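Local structure of conserved protein (Methanothermobacter thermautotrophicus, 3BEY) at residues E36-S41 / L62-T67. The protein is of unknown function but belongs to the carboxymuconolactone decarboxylase family of the AhpD-like clan and may have peroxiredoxin activity. Numbering follows the deposited sequence.
Sequences EKLLIS and LEAGIT
I66 reaches L38 and L39 with its longer branch extended: CG1 lies anti to its own carbonyl carbon (chi1 -60°). CD1 continues the chain away from the backbone (chi2 -176°). The same rotation about the first torsion sets CG2 on the L39 side. L38 holds its CG beside the backbone N (chi1 -73°), and its extended second torsion sends CD1 out toward A64. The contact is wholly apolar, with no hydrogen bond between the segments.

I66 CD1 meets L38 CB at 3.9 Å, so the isoleucine tip comes in low against the base of the leucine. L38 CD1 passes on to A64, where it touches CB at 3.4 Å. L39 meets the shorter branch of I66: its CD2 lies 4.0 Å from I66 CG2. The tip of I66 sits in the corner formed by two consecutive leucines of helix 34-47. L71 of helix 68-90 touches both L39 and I66 and joins them in one hydrophobic cluster. I66 and L39 are buried, whereas A64 sits at the exposed margin.

The 62-67 segment links two helices and turns at G65. G65 has a positive phi and ends helix 51-62 in a Schellman motif; G65 N bonds to L62 O at 2.9 Å. T67 then caps the next helix in a capping box, with OG1 accepting from G69 N, while E70 OE1 accepts from T67 N. Away from the loop, E36 forms a salt bridge to R35 of a second subunit, so helix 34-47 also serves the oligomer interface.

The arrangement is a tight turn between two helices, closed by a Schellman motif at one end and a capping box at the other, with a hydrophobic residue packed on a neighbouring helix, within the all-helical fold of the AhpD-like clan.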
ATOM      1  N   GLU D  36     -21.546  13.267   0.158  1.00 31.97           N
ATOM      2  CA  GLU D  36     -20.124  13.400   0.423  1.00 31.41           C
ATOM      3  C   GLU D  36     -19.491  12.080   0.859  1.00 29.94           C
ATOM      4  O   GLU D  36     -18.431  11.705   0.360  1.00 28.05           O
ATOM      5  CB  GLU D  36     -19.912  14.503   1.459  1.00 32.36           C
ATOM      6  CG  GLU D  36     -20.552  15.816   1.015  1.00 35.48           C
ATOM      7  CD  GLU D  36     -20.624  16.860   2.116  1.00 39.33           C
ATOM      8  OE1 GLU D  36     -20.966  16.499   3.267  1.00 39.88           O
ATOM      9  OE2 GLU D  36     -20.354  18.050   1.823  1.00 41.87           O
ATOM     10  N   LYS D  37     -20.153  11.365   1.764  1.00 29.37           N
ATOM     11  CA  LYS D  37     -19.642  10.079   2.228  1.00 29.51           C
ATOM     12  C   LYS D  37     -19.565   9.037   1.104  1.00 28.98           C
ATOM     13  O   LYS D  37     -18.670   8.189   1.099  1.00 30.52           O
ATOM     14  CB  LYS D  37     -20.495   9.564   3.385  1.00 28.76           C
ATOM     15  CG  LYS D  37     -20.321  10.393   4.663  1.00 31.38           C
ATOM     16  CD  LYS D  37     -21.379  10.066   5.711  1.00 33.77           C
ATOM     17  CE  LYS D  37     -22.763  10.541   5.266  1.00 33.14           C
ATOM     18  NZ  LYS D  37     -23.793  10.321   6.301  1.00 33.73           N
ATOM     19  N   LEU D  38     -20.484   9.110   0.147  1.00 27.52           N
ATOM     20  CA  LEU D  38     -20.484   8.177  -0.977  1.00 27.39           C
ATOM     21  C   LEU D  38     -19.305   8.471  -1.906  1.00 26.61           C
ATOM     22  O   LEU D  38     -18.579   7.560  -2.296  1.00 27.70           O
ATOM     23  CB  LEU D  38     -21.803   8.265  -1.759  1.00 27.31           C
ATOM     24  CG  LEU D  38     -23.019   7.643  -1.061  1.00 29.72           C
ATOM     25  CD1 LEU D  38     -24.284   7.994  -1.819  1.00 28.07           C
ATOM     26  CD2 LEU D  38     -22.849   6.132  -0.971  1.00 28.77           C
ATOM     27  N   LEU D  39     -19.125   9.736  -2.268  1.00 23.69           N
ATOM     28  CA  LEU D  39     -18.004  10.119  -3.116  1.00 23.86           C
ATOM     29  C   LEU D  39     -16.692   9.754  -2.408  1.00 24.33           C
ATOM     30  O   LEU D  39     -15.775   9.194  -3.012  1.00 25.69           O
ATOM     31  CB  LEU D  39     -18.035  11.623  -3.395  1.00 21.36           C
ATOM     32  CG  LEU D  39     -19.175  12.153  -4.274  1.00 20.03           C
ATOM     33  CD1 LEU D  39     -19.363  13.630  -4.016  1.00 14.89           C
ATOM     34  CD2 LEU D  39     -18.863  11.867  -5.758  1.00 16.75           C
ATOM     35  N   ILE D  40     -16.605  10.066  -1.123  1.00 23.18           N
ATOM     36  CA  ILE D  40     -15.402   9.758  -0.370  1.00 24.43           C
ATOM     37  C   ILE D  40     -15.107   8.255  -0.361  1.00 24.61           C
ATOM     38  O   ILE D  40     -13.953   7.857  -0.507  1.00 23.52           O
ATOM     39  CB  ILE D  40     -15.513  10.305   1.073  1.00 23.27           C
ATOM     40  CG1 ILE D  40     -15.500  11.832   1.032  1.00 21.76           C
ATOM     41  CG2 ILE D  40     -14.347   9.827   1.931  1.00 21.24           C
ATOM     42  CD1 ILE D  40     -15.876  12.449   2.342  1.00 24.41           C
ATOM     43  N   SER D  41     -16.150   7.432  -0.208  1.00 24.60           N
ATOM     44  CA  SER D  41     -15.995   5.975  -0.189  1.00 22.96           C
ATOM     45  C   SER D  41     -15.445   5.450  -1.497  1.00 21.85           C
ATOM     46  O   SER D  41     -14.653   4.506  -1.516  1.00 23.13           O
ATOM     47  CB  SER D  41     -17.328   5.272   0.057  1.00 21.58           C
ATOM     48  OG  SER D  41     -17.817   5.514   1.354  1.00 28.10           O
ATOM     49  N   LEU D  62     -24.278   5.214  -7.370  1.00 38.81           N
ATOM     50  CA  LEU D  62     -25.122   5.333  -8.555  1.00 40.32           C
ATOM     51  C   LEU D  62     -26.585   5.166  -8.150  1.00 39.91           C
ATOM     52  O   LEU D  62     -27.453   5.897  -8.608  1.00 38.86           O
ATOM     53  CB  LEU D  62     -24.748   4.263  -9.582  1.00 39.81           C
ATOM     54  CG  LEU D  62     -23.822   4.645 -10.733  1.00 39.27           C
ATOM     55  CD1 LEU D  62     -22.887   5.748 -10.309  1.00 41.45           C
ATOM     56  CD2 LEU D  62     -23.049   3.412 -11.181  1.00 39.89           C
ATOM     57  N   GLU D  63     -26.842   4.201  -7.277  1.00 41.59           N
ATOM     58  CA  GLU D  63     -28.196   3.948  -6.818  1.00 44.70           C
ATOM     59  C   GLU D  63     -28.677   5.084  -5.922  1.00 45.66           C
ATOM     60  O   GLU D  63     -29.848   5.134  -5.522  1.00 46.62           O
ATOM     61  CB  GLU D  63     -28.243   2.600  -6.096  1.00 46.29           C
ATOM     62  CG  GLU D  63     -27.746   1.471  -6.997  1.00 52.32           C
ATOM     63  CD  GLU D  63     -27.838   0.096  -6.370  1.00 54.36           C
ATOM     64  OE1 GLU D  63     -27.345  -0.081  -5.235  1.00 56.35           O
ATOM     65  OE2 GLU D  63     -28.391  -0.814  -7.028  1.00 56.48           O
ATOM     66  N   ALA D  64     -27.765   6.009  -5.633  1.00 45.00           N
ATOM     67  CA  ALA D  64     -28.068   7.170  -4.805  1.00 43.95           C
ATOM     68  C   ALA D  64     -28.199   8.405  -5.684  1.00 42.23           C
ATOM     69  O   ALA D  64     -28.402   9.512  -5.191  1.00 41.84           O
ATOM     70  CB  ALA D  64     -26.968   7.386  -3.772  1.00 45.99           C
ATOM     71  N   GLY D  65     -28.051   8.214  -6.991  1.00 40.19           N
ATOM     72  CA  GLY D  65     -28.202   9.325  -7.906  1.00 38.64           C
ATOM     73  C   GLY D  65     -26.958  10.084  -8.295  1.00 38.75           C
ATOM     74  O   GLY D  65     -27.054  11.151  -8.900  1.00 37.77           O
ATOM     75  N   ILE D  66     -25.790   9.555  -7.957  1.00 39.18           N
ATOM     76  CA  ILE D  66     -24.548  10.219  -8.321  1.00 39.06           C
ATOM     77  C   ILE D  66     -24.112   9.709  -9.695  1.00 40.04           C
ATOM     78  O   ILE D  66     -24.129   8.506  -9.949  1.00 41.74           O
ATOM     79  CB  ILE D  66     -23.446   9.941  -7.265  1.00 39.10           C
ATOM     80  CG1 ILE D  66     -23.907  10.475  -5.905  1.00 37.17           C
ATOM     81  CG2 ILE D  66     -22.131  10.593  -7.685  1.00 35.10           C
ATOM     82  CD1 ILE D  66     -22.887  10.360  -4.804  1.00 37.02           C
ATOM     83  N   THR D  67     -23.732  10.624 -10.581  1.00 41.28           N
ATOM     84  CA  THR D  67     -23.307  10.258 -11.932  1.00 43.56           C
ATOM     85  C   THR D  67     -21.893   9.691 -11.990  1.00 44.47           C
ATOM     86  O   THR D  67     -21.093   9.897 -11.073  1.00 44.85           O
ATOM     87  CB  THR D  67     -23.352  11.471 -12.877  1.00 45.11           C
ATOM     88  OG1 THR D  67     -22.964  11.065 -14.197  1.00 49.44           O
ATOM     89  CG2 THR D  67     -22.397  12.547 -12.398  1.00 44.62           C
TER